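Local atomic coordinates of NAD nucleotidase (Haemophilus influenzae, PDB entry 3ZTV), a protein that degrades NAD to adenosine and nicotinamide riboside, acting both as a pyrophosphatase and as a nucleotidase of broad specificity with greatest activity on AMP. Residues Asn19-Tyr24 with Glu263-Ser268; Met395-Leu399 with Ser548-Phe552; Gly433-Thr438 with Val539-Asp545. All blocks are in the same frame, centred on the assembly; numbering follows the deposited sequence.

Interaction 1: residues Asn19-Tyr24 with Glu263-Ser268; sequences NDHHSY and EGWAYS. With ZN (zinc ion), chain C.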
loop_
_atom_site.group_PDB
_atom_site.type_symbol
_atom_site.label_atom_id
_atom_site.label_comp_id
_atom_site.label_asym_id
_atom_site.label_seq_id
_atom_site.Cartn_x
_atom_site.Cartn_y
_atom_site.Cartn_z
ATOM N N ASN A 19 -9.289 -21.923 14.132
ATOM C CA ASN A 19 -8.426 -21.486 13.035
ATOM C C ASN A 19 -7.357 -22.533 12.795
ATOM O O ASN A 19 -6.989 -23.280 13.706
ATOM C CB ASN A 19 -7.746 -20.154 13.366
ATOM C CG ASN A 19 -6.879 -20.247 14.610
ATOM O OD1 ASN A 19 -5.654 -20.449 14.536
ATOM N ND2 ASN A 19 -7.506 -20.112 15.764
ATOM N N ASP A 20 -6.866 -22.605 11.559
ATOM C CA ASP A 20 -5.659 -23.375 11.257
ATOM C C ASP A 20 -5.791 -24.852 11.638
ATOM O O ASP A 20 -4.878 -25.464 12.211
ATOM C CB ASP A 20 -4.435 -22.751 11.932
ATOM C CG ASP A 20 -4.097 -21.385 11.360
ATOM O OD1 ASP A 20 -3.377 -21.311 10.331
ATOM O OD2 ASP A 20 -4.557 -20.372 11.925
ATOM N N HIS A 21 -6.935 -25.438 11.329
ATOM C CA HIS A 21 -7.066 -26.867 11.610
ATOM C C HIS A 21 -6.200 -27.758 10.704
ATOM O O HIS A 21 -5.852 -28.870 11.103
ATOM C CB HIS A 21 -8.538 -27.340 11.744
ATOM C CG HIS A 21 -9.215 -27.739 10.467
ATOM N ND1 HIS A 21 -10.005 -26.872 9.737
ATOM C CD2 HIS A 21 -9.301 -28.943 9.846
ATOM C CE1 HIS A 21 -10.510 -27.515 8.698
ATOM N NE2 HIS A 21 -10.107 -28.774 8.748
ATOM N N HIS A 22 -5.819 -27.251 9.535
ATOM C CA HIS A 22 -4.812 -27.919 8.690
ATOM C C HIS A 22 -5.107 -29.411 8.469
ATOM O O HIS A 22 -4.215 -30.258 8.574
ATOM C CB HIS A 22 -3.420 -27.728 9.288
ATOM C CG HIS A 22 -2.823 -26.378 9.018
ATOM N ND1 HIS A 22 -2.271 -26.028 7.804
ATOM C CD2 HIS A 22 -2.650 -25.303 9.827
ATOM C CE1 HIS A 22 -1.817 -24.787 7.864
ATOM N NE2 HIS A 22 -2.017 -24.330 9.091
ATOM N N SER A 23 -6.370 -29.718 8.211
ATOM C CA SER A 23 -6.780 -31.081 7.890
ATOM C C SER A 23 -6.593 -32.085 9.026
ATOM O O SER A 23 -6.565 -33.302 8.780
ATOM C CB SER A 23 -6.098 -31.569 6.597
ATOM O OG SER A 23 -6.443 -30.737 5.501
ATOM N N TYR A 24 -6.492 -31.591 10.266
ATOM C CA TYR A 24 -6.413 -32.473 11.435
ATOM C C TYR A 24 -7.816 -32.920 11.832
ATOM O O TYR A 24 -8.434 -32.362 12.754
ATOM C CB TYR A 24 -5.709 -31.792 12.615
ATOM C CG TYR A 24 -4.208 -31.873 12.531
ATOM C CD1 TYR A 24 -3.498 -31.135 11.590
ATOM C CD2 TYR A 24 -3.492 -32.705 13.386
ATOM C CE1 TYR A 24 -2.118 -31.214 11.507
ATOM C CE2 TYR A 24 -2.110 -32.794 13.312
ATOM C CZ TYR A 24 -1.431 -32.042 12.371
ATOM O OH TYR A 24 -0.059 -32.138 12.310
ATOM N N GLU A 263 -6.638 -15.537 18.992
ATOM C CA GLU A 263 -6.468 -16.716 18.141
ATOM C C GLU A 263 -6.834 -17.952 18.968
ATOM O O GLU A 263 -6.960 -17.869 20.209
ATOM C CB GLU A 263 -5.019 -16.801 17.652
ATOM C CG GLU A 263 -4.776 -17.773 16.510
ATOM C CD GLU A 263 -3.432 -17.579 15.839
ATOM O OE1 GLU A 263 -2.498 -17.043 16.458
ATOM O OE2 GLU A 263 -3.300 -17.967 14.663
ATOM N N GLY A 264 -6.993 -19.090 18.286
ATOM C CA GLY A 264 -7.395 -20.342 18.913
ATOM C C GLY A 264 -6.411 -21.481 18.683
ATOM O O GLY A 264 -6.795 -22.604 18.329
ATOM N N TRP A 265 -5.131 -21.202 18.907
ATOM C CA TRP A 265 -4.084 -22.221 18.763
ATOM C C TRP A 265 -4.093 -22.768 17.327
ATOM O O TRP A 265 -4.063 -21.971 16.382
ATOM C CB TRP A 265 -4.239 -23.315 19.835
ATOM C CG TRP A 265 -2.952 -24.002 20.233
ATOM C CD1 TRP A 265 -1.692 -23.712 19.796
ATOM C CD2 TRP A 265 -2.813 -25.079 21.173
ATOM N NE1 TRP A 265 -0.777 -24.550 20.397
ATOM C CE2 TRP A 265 -1.441 -25.395 21.249
ATOM C CE3 TRP A 265 -3.716 -25.800 21.961
ATOM C CZ2 TRP A 265 -0.952 -26.417 22.073
ATOM C CZ3 TRP A 265 -3.235 -26.806 22.773
ATOM C CH2 TRP A 265 -1.865 -27.113 22.817
ATOM N N ALA A 266 -4.127 -24.088 17.138
ATOM C CA ALA A 266 -4.197 -24.685 15.805
ATOM C C ALA A 266 -4.568 -26.159 15.907
ATOM O O ALA A 266 -4.739 -26.695 17.006
ATOM C CB ALA A 266 -2.861 -24.518 15.073
ATOM N N TYR A 267 -4.691 -26.801 14.743
ATOM C CA TYR A 267 -4.801 -28.267 14.625
ATOM C C TYR A 267 -5.988 -28.850 15.401
ATOM O O TYR A 267 -5.863 -29.876 16.089
ATOM C CB TYR A 267 -3.487 -28.966 15.017
ATOM C CG TYR A 267 -2.267 -28.580 14.197
ATOM C CD1 TYR A 267 -2.384 -27.899 12.989
ATOM C CD2 TYR A 267 -0.992 -28.917 14.631
ATOM C CE1 TYR A 267 -1.257 -27.546 12.245
ATOM C CE2 TYR A 267 0.134 -28.585 13.890
ATOM C CZ TYR A 267 -0.008 -27.895 12.697
ATOM O OH TYR A 267 1.103 -27.545 11.953
ATOM N N SER A 268 -7.137 -28.193 15.261
ATOM C CA SER A 268 -8.413 -28.575 15.879
ATOM C C SER A 268 -8.378 -28.730 17.405
ATOM O O SER A 268 -9.204 -29.440 17.962
ATOM C CB SER A 268 -9.073 -29.786 15.173
ATOM O OG SER A 268 -8.265 -30.950 15.185
HETATM ZN ZN ZN C . -1.799 -22.289 9.590
HETATM O O HOH W 1 -8.062 -25.595 14.750
HETATM O O HOH W 2 -8.765 -23.759 16.794
HETATM O O HOH W 3 -0.573 -20.755 8.954
#
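The zinc-binding loop of the calcineurin-like phosphoesterase domain, residues 19-24, lies against the loop 263-268, and Asp20 and Tyr267 join them. Tyr267 N donates to Asp20 O over 2.9 Å in a nearly straight bond of 171°. Ala266 CB packs 3.9 Å from Asp20 CB. The ring of Tyr24 lies over one face of the Tyr267 ring in an offset stack. The centroids are 4.2 Å apart and the planes differ by 12°. Tyr24 CE1 sits above the centre of the Tyr267 ring, and Tyr267 CB makes a CH-pi contact with the Tyr24 face. Tyr267 CG stands beside its own backbone N (chi1 -59°), which turns one face of the ring to Tyr24 and its edge to His22. His22 CD2 comes to that edge, 3.6 Å from Tyr267 CE1. A water links Asn19 O to Ser268 N.

The zinc ion is held by Asp20 OD1 at 2.0 Å and His22 NE2 at 2.1 Å, with a water and Asp70 as further ligands. Asp70 also binds the second zinc ion. His22 ND1 is hydrogen-bonded to Thr73 O, which, with the zinc bond, helps set the turn of the imidazole. Asp20 OD2 accepts from Asp226 N, and Glu263 is held by Ser227 and His228. The Asp-X-His pair and the bridging Asp70 are typical of the two-zinc site of metallophosphoesterases.

Interaction 2: residues Met395-Leu399 with Ser548-Phe552; sequences MYNEL and SFIKF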
loop_
_atom_site.group_PDB
_atom_site.type_symbol
_atom_site.label_atom_id
_atom_site.label_comp_id
_atom_site.label_asym_id
_atom_site.label_seq_id
_atom_site.Cartn_x
_atom_site.Cartn_y
_atom_site.Cartn_z
ATOM N N MET A 395 12.342 -30.715 -0.220
ATOM C CA MET A 395 12.153 -29.458 0.491
ATOM C C MET A 395 12.341 -28.258 -0.444
ATOM O O MET A 395 11.594 -27.281 -0.391
ATOM C CB MET A 395 13.142 -29.381 1.652
ATOM C CG MET A 395 12.955 -30.494 2.678
ATOM S SD MET A 395 14.416 -30.879 3.663
ATOM C CE MET A 395 14.465 -29.431 4.702
ATOM N N TYR A 396 13.358 -28.341 -1.293
ATOM C CA TYR A 396 13.676 -27.271 -2.233
ATOM C C TYR A 396 12.510 -27.029 -3.186
ATOM O O TYR A 396 12.229 -25.893 -3.574
ATOM C CB TYR A 396 14.942 -27.655 -2.996
ATOM C CG TYR A 396 15.420 -26.674 -4.041
ATOM C CD1 TYR A 396 16.253 -25.612 -3.705
ATOM C CD2 TYR A 396 15.070 -26.833 -5.372
ATOM C CE1 TYR A 396 16.710 -24.724 -4.672
ATOM C CE2 TYR A 396 15.522 -25.961 -6.339
ATOM C CZ TYR A 396 16.343 -24.914 -5.983
ATOM O OH TYR A 396 16.784 -24.047 -6.960
ATOM N N ASN A 397 11.809 -28.099 -3.535
ATOM C CA ASN A 397 10.679 -28.036 -4.453
ATOM C C ASN A 397 9.438 -27.322 -3.902
ATOM O O ASN A 397 8.568 -26.923 -4.668
ATOM C CB ASN A 397 10.310 -29.453 -4.897
ATOM C CG ASN A 397 9.079 -29.492 -5.780
ATOM O OD1 ASN A 397 9.128 -29.098 -6.946
ATOM N ND2 ASN A 397 7.970 -29.988 -5.235
ATOM N N GLU A 398 9.357 -27.152 -2.586
ATOM C CA GLU A 398 8.164 -26.564 -1.970
ATOM C C GLU A 398 7.927 -25.093 -2.307
ATOM O O GLU A 398 6.803 -24.707 -2.634
ATOM C CB GLU A 398 8.207 -26.718 -0.448
ATOM C CG GLU A 398 7.857 -28.108 0.059
ATOM C CD GLU A 398 6.365 -28.385 0.059
ATOM O OE1 GLU A 398 5.592 -27.601 -0.530
ATOM O OE2 GLU A 398 5.963 -29.398 0.667
ATOM N N LEU A 399 8.977 -24.281 -2.213
ATOM C CA LEU A 399 8.852 -22.825 -2.302
ATOM C C LEU A 399 9.598 -22.270 -3.506
ATOM O O LEU A 399 10.801 -22.474 -3.643
ATOM C CB LEU A 399 9.399 -22.163 -1.035
ATOM C CG LEU A 399 8.815 -22.621 0.303
ATOM C CD1 LEU A 399 9.463 -21.874 1.455
ATOM C CD2 LEU A 399 7.308 -22.428 0.326
ATOM N N SER A 548 5.889 -33.127 1.651
ATOM C CA SER A 548 6.827 -32.617 0.645
ATOM C C SER A 548 7.329 -33.750 -0.250
ATOM O O SER A 548 7.430 -33.608 -1.475
ATOM C CB SER A 548 8.017 -31.941 1.324
ATOM O OG SER A 548 7.617 -30.790 2.044
ATOM N N PHE A 549 7.630 -34.886 0.368
ATOM C CA PHE A 549 8.084 -36.049 -0.377
ATOM C C PHE A 549 7.010 -36.519 -1.345
ATOM O O PHE A 549 7.297 -36.807 -2.503
ATOM C CB PHE A 549 8.504 -37.178 0.559
ATOM C CG PHE A 549 9.343 -38.223 -0.118
ATOM C CD1 PHE A 549 8.765 -39.142 -0.974
ATOM C CD2 PHE A 549 10.716 -38.247 0.055
ATOM C CE1 PHE A 549 9.534 -40.089 -1.616
ATOM C CE2 PHE A 549 11.489 -39.196 -0.587
ATOM C CZ PHE A 549 10.893 -40.115 -1.425
ATOM N N ILE A 550 5.765 -36.578 -0.879
ATOM C CA ILE A 550 4.643 -36.926 -1.749
ATOM C C ILE A 550 4.510 -35.969 -2.950
ATOM O O ILE A 550 4.332 -36.412 -4.087
ATOM C CB ILE A 550 3.325 -36.999 -0.950
ATOM C CG1 ILE A 550 3.324 -38.243 -0.063
ATOM C CG2 ILE A 550 2.124 -36.995 -1.876
ATOM C CD1 ILE A 550 2.330 -38.160 1.081
ATOM N N LYS A 551 4.599 -34.664 -2.706
ATOM C CA LYS A 551 4.553 -33.699 -3.813
ATOM C C LYS A 551 5.663 -33.947 -4.834
ATOM O O LYS A 551 5.451 -33.838 -6.046
ATOM C CB LYS A 551 4.689 -32.269 -3.299
ATOM C CG LYS A 551 3.530 -31.765 -2.485
ATOM C CD LYS A 551 3.726 -30.286 -2.198
ATOM C CE LYS A 551 2.690 -29.774 -1.222
ATOM N NZ LYS A 551 2.863 -28.315 -0.963
ATOM N N PHE A 552 6.859 -34.241 -4.344
ATOM C CA PHE A 552 7.997 -34.480 -5.222
ATOM C C PHE A 552 7.735 -35.666 -6.148
ATOM O O PHE A 552 7.990 -35.593 -7.350
ATOM C CB PHE A 552 9.274 -34.683 -4.402
ATOM C CG PHE A 552 10.518 -34.829 -5.237
ATOM C CD1 PHE A 552 10.906 -36.072 -5.701
ATOM C CD2 PHE A 552 11.299 -33.727 -5.546
ATOM C CE1 PHE A 552 12.045 -36.220 -6.470
ATOM C CE2 PHE A 552 12.445 -33.868 -6.310
ATOM C CZ PHE A 552 12.817 -35.119 -6.770
HETATM O O HOH W 4 8.235 -31.223 -2.804
#
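Glu398, in the region where helix 386-396 gives way to loop, reaches Ser548 and Lys551 on helix 545-555. Its CB packs on Leu436 of the neighbouring strand. CG stands beside the backbone N, and a bend at chi2 (-78°) turns the carboxylate to the helix. CG itself lies 3.3 Å from Ser548 OG. At the tip the two oxygens divide their partners. Glu398 OE2 accepts from Ser548 OG at 2.6 Å through its anti lone pair. Glu398 OE1 takes Lys551 NZ at 2.9 Å on its syn side, in a salt bridge. The extended lysine chain crosses the glutamate at about a right angle, and its CD and CE also lie near both carboxylate oxygens. With both oxygens engaged, rotation of the carboxylate is restrained.

Next to it, Asn397 CB meets the edge of the Phe552 ring, 4.4 Å from Phe552 CD2. Asn397 ND2 donates to a water at 2.7 Å, and that water donates to Ser548 O. Asn397 OD1 is taken by Lys555. Phe549 and Phe552 pack on Phe390 of helix 386-396. This is helix-to-helix packing in the C-terminal domain of the 5'-nucleotidase family, with an aromatic interior and a polar, salt-bridged margin.

Interaction 3: residues Gly433-Thr438 with Val539-Asp545; sequences GNTLYT and VDTYLPD. With ADN (adenosine), chain D.
Strands 435-438 and 539-544 pair antiparallel, with a beta bulge between Thr435 and Tyr437. Thr438 and Val539 exchange two backbone hydrogen bonds. Leu436 N donates to Leu543 O, and Asp545 N to Asn434 O.

Side chains hold the bulge. Thr435 OG1 lies between its backbone N and carbonyl carbon (chi1 52°) and donates to Asp540 OD1 at 2.7 Å, on the syn side. The N-H of Tyr542 reaches Asp540 OD1 from the opposite face of the carboxylate, 3.0 Å away, and closes an Asx turn. The same oxygen is thus gripped by two donors. Thr541 OG1 plays both parts: it donates to Leu436 O at 2.7 Å and accepts from Leu543 N in an ST turn. Leu436 O also accepts from Thr541 N, so it too has two donors. The Tyr437 ring lies flat over the other strand, with Val539 O 3.4 Å above its centre. Its CG is anti to the backbone N (chi1 -161°), which folds the ring across the backbone of Val539 and Asp540.

At the far end, Asn434 reads the adenine edge. Its OD1 accepts from adenosine N6 at 3.0 Å, and its ND2 donates to adenosine N1 at 2.8 Å, both nearly straight. Asn434 ND2 also reaches Asp545 OD2 through a water. A weak bond runs from Asn434 N to the same carboxylate oxygen. Asp545 thus acts as a second-shell residue. The paired donor and acceptor of the amide match the 6-amino group and an unprotonated N1, consistent with selective reading of the adenine base in the bound adenosine.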
loop_
_atom_site.group_PDB
_atom_site.type_symbol
_atom_site.label_atom_id
_atom_site.label_comp_id
_atom_site.label_asym_id
_atom_site.label_seq_id
_atom_site.Cartn_x
_atom_site.Cartn_y
_atom_site.Cartn_z
ATOM N N GLY A 433 8.117 -36.015 11.794
ATOM C CA GLY A 433 7.094 -34.985 11.794
ATOM C C GLY A 433 7.610 -33.556 11.702
ATOM O O GLY A 433 6.995 -32.637 12.244
ATOM N N ASN A 434 8.731 -33.358 11.015
ATOM C CA ASN A 434 9.245 -32.005 10.811
ATOM C C ASN A 434 8.427 -31.230 9.796
ATOM O O ASN A 434 7.784 -31.818 8.927
ATOM C CB ASN A 434 10.689 -32.036 10.307
ATOM C CG ASN A 434 11.647 -32.646 11.299
ATOM O OD1 ASN A 434 11.523 -32.458 12.510
ATOM N ND2 ASN A 434 12.623 -33.385 10.784
ATOM N N THR A 435 8.473 -29.904 9.902
ATOM C CA THR A 435 7.951 -29.041 8.851
ATOM C C THR A 435 9.121 -28.250 8.272
ATOM O O THR A 435 10.187 -28.166 8.880
ATOM C CB THR A 435 6.896 -28.057 9.389
ATOM O OG1 THR A 435 7.433 -27.375 10.526
ATOM C CG2 THR A 435 5.617 -28.793 9.788
ATOM N N LEU A 436 8.908 -27.662 7.104
ATOM C CA LEU A 436 9.918 -26.823 6.470
ATOM C C LEU A 436 9.973 -25.451 7.148
ATOM O O LEU A 436 8.932 -24.819 7.375
ATOM C CB LEU A 436 9.597 -26.666 4.987
ATOM C CG LEU A 436 10.526 -25.791 4.144
ATOM C CD1 LEU A 436 11.916 -26.393 4.039
ATOM C CD2 LEU A 436 9.932 -25.622 2.760
ATOM N N TYR A 437 11.187 -24.992 7.451
ATOM C CA TYR A 437 11.433 -23.736 8.160
ATOM C C TYR A 437 12.423 -22.917 7.325
ATOM O O TYR A 437 13.400 -23.478 6.815
ATOM C CB TYR A 437 12.051 -24.042 9.533
ATOM C CG TYR A 437 11.939 -22.901 10.521
ATOM C CD1 TYR A 437 12.793 -21.808 10.454
ATOM C CD2 TYR A 437 10.955 -22.904 11.500
ATOM C CE1 TYR A 437 12.673 -20.751 11.344
ATOM C CE2 TYR A 437 10.829 -21.854 12.389
ATOM C CZ TYR A 437 11.694 -20.782 12.306
ATOM O OH TYR A 437 11.580 -19.725 13.187
ATOM N N THR A 438 12.198 -21.612 7.166
ATOM C CA THR A 438 13.140 -20.799 6.387
ATOM C C THR A 438 13.762 -19.657 7.173
ATOM O O THR A 438 13.163 -19.127 8.111
ATOM C CB THR A 438 12.518 -20.215 5.082
ATOM O OG1 THR A 438 11.524 -19.229 5.405
ATOM C CG2 THR A 438 11.899 -21.309 4.224
ATOM N N VAL A 539 10.679 -18.331 9.691
ATOM C CA VAL A 539 9.284 -18.736 9.618
ATOM C C VAL A 539 9.094 -20.248 9.475
ATOM O O VAL A 539 9.763 -20.914 8.671
ATOM C CB VAL A 539 8.545 -17.985 8.489
ATOM C CG1 VAL A 539 9.222 -18.218 7.161
ATOM C CG2 VAL A 539 7.077 -18.387 8.431
ATOM N N ASP A 540 8.183 -20.778 10.284
ATOM C CA ASP A 540 7.727 -22.153 10.153
ATOM C C ASP A 540 6.624 -22.144 9.103
ATOM O O ASP A 540 5.572 -21.530 9.301
ATOM C CB ASP A 540 7.187 -22.661 11.497
ATOM C CG ASP A 540 6.914 -24.162 11.501
ATOM O OD1 ASP A 540 6.726 -24.749 10.414
ATOM O OD2 ASP A 540 6.882 -24.751 12.606
ATOM N N THR A 541 6.864 -22.797 7.971
ATOM C CA THR A 541 5.880 -22.821 6.891
ATOM C C THR A 541 4.676 -23.733 7.160
ATOM O O THR A 541 3.672 -23.651 6.453
ATOM C CB THR A 541 6.491 -23.319 5.568
ATOM O OG1 THR A 541 6.836 -24.709 5.700
ATOM C CG2 THR A 541 7.713 -22.495 5.190
ATOM N N TYR A 542 4.810 -24.632 8.136
ATOM C CA TYR A 542 3.790 -25.653 8.429
ATOM C C TYR A 542 3.562 -26.636 7.275
ATOM O O TYR A 542 2.537 -27.311 7.208
ATOM C CB TYR A 542 2.482 -25.015 8.928
ATOM C CG TYR A 542 2.711 -24.186 10.173
ATOM C CD1 TYR A 542 3.217 -24.766 11.334
ATOM C CD2 TYR A 542 2.463 -22.822 10.179
ATOM C CE1 TYR A 542 3.463 -24.007 12.460
ATOM C CE2 TYR A 542 2.695 -22.060 11.312
ATOM C CZ TYR A 542 3.196 -22.657 12.444
ATOM O OH TYR A 542 3.432 -21.896 13.574
ATOM N N LEU A 543 4.550 -26.742 6.389
ATOM C CA LEU A 543 4.548 -27.744 5.323
ATOM C C LEU A 543 5.258 -29.014 5.801
ATOM O O LEU A 543 6.478 -29.013 5.972
ATOM C CB LEU A 543 5.273 -27.182 4.098
ATOM C CG LEU A 543 4.619 -25.945 3.466
ATOM C CD1 LEU A 543 5.564 -25.238 2.500
ATOM C CD2 LEU A 543 3.319 -26.337 2.775
ATOM N N PRO A 544 4.507 -30.105 6.030
ATOM C CA PRO A 544 5.137 -31.298 6.611
ATOM C C PRO A 544 6.071 -32.050 5.659
ATOM O O PRO A 544 5.817 -32.143 4.450
ATOM C CB PRO A 544 3.947 -32.194 6.989
ATOM C CG PRO A 544 2.747 -31.312 6.942
ATOM C CD PRO A 544 3.046 -30.250 5.915
ATOM N N ASP A 545 7.131 -32.609 6.239
ATOM C CA ASP A 545 8.162 -33.311 5.471
ATOM C C ASP A 545 7.666 -34.470 4.599
ATOM O O ASP A 545 8.032 -34.565 3.429
ATOM C CB ASP A 545 9.344 -33.747 6.359
ATOM C CG ASP A 545 8.926 -34.535 7.609
ATOM O OD1 ASP A 545 7.757 -34.960 7.718
ATOM O OD2 ASP A 545 9.801 -34.738 8.486
HETATM O "O5'" ADN D . 19.242 -40.665 16.976
HETATM C "C5'" ADN D . 19.394 -39.255 17.156
HETATM C "C4'" ADN D . 19.673 -38.615 15.801
HETATM O "O4'" ADN D . 18.517 -38.708 14.964
HETATM C "C3'" ADN D . 20.002 -37.138 15.899
HETATM O "O3'" ADN D . 21.409 -36.928 16.051
HETATM C "C2'" ADN D . 19.497 -36.586 14.580
HETATM O "O2'" ADN D . 20.504 -36.681 13.565
HETATM C "C1'" ADN D . 18.354 -37.509 14.205
HETATM N N9 ADN D . 17.069 -36.871 14.567
HETATM C C8 ADN D . 16.391 -36.991 15.727
HETATM N N7 ADN D . 15.245 -36.256 15.693
HETATM C C5 ADN D . 15.187 -35.645 14.489
HETATM C C6 ADN D . 14.264 -34.734 13.776
HETATM N N6 ADN D . 13.122 -34.281 14.341
HETATM N N1 ADN D . 14.599 -34.355 12.526
HETATM C C2 ADN D . 15.724 -34.780 11.923
HETATM N N3 ADN D . 16.605 -35.605 12.506
HETATM C C4 ADN D . 16.389 -36.065 13.759
HETATM O O HOH W 5 6.970 -36.995 9.404
HETATM O O HOH W 6 12.460 -33.964 7.818
#

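From the N terminus, interaction 1 comes first. It joins the loop after strand 11-18 to the loop before strand 270-278, and so closes 238 residues of the metal-binding part of the chain. Interaction 1 closes before either of the others opens. Interaction 2 opens at the end of helix 386-396 and closes on helix 545-555. Interaction 3 falls within that span, pairing strand 435-442 with the outermost strand 539-544, which leads directly into helix 545-555. The two touch where Glu398 and Leu399 meet Leu436, Thr438 and Leu543. Interactions 1 and 3 touch through Tyr267 OH and Tyr542 CD1, bringing the zinc-site loops against the sheet that carries the adenosine pocket.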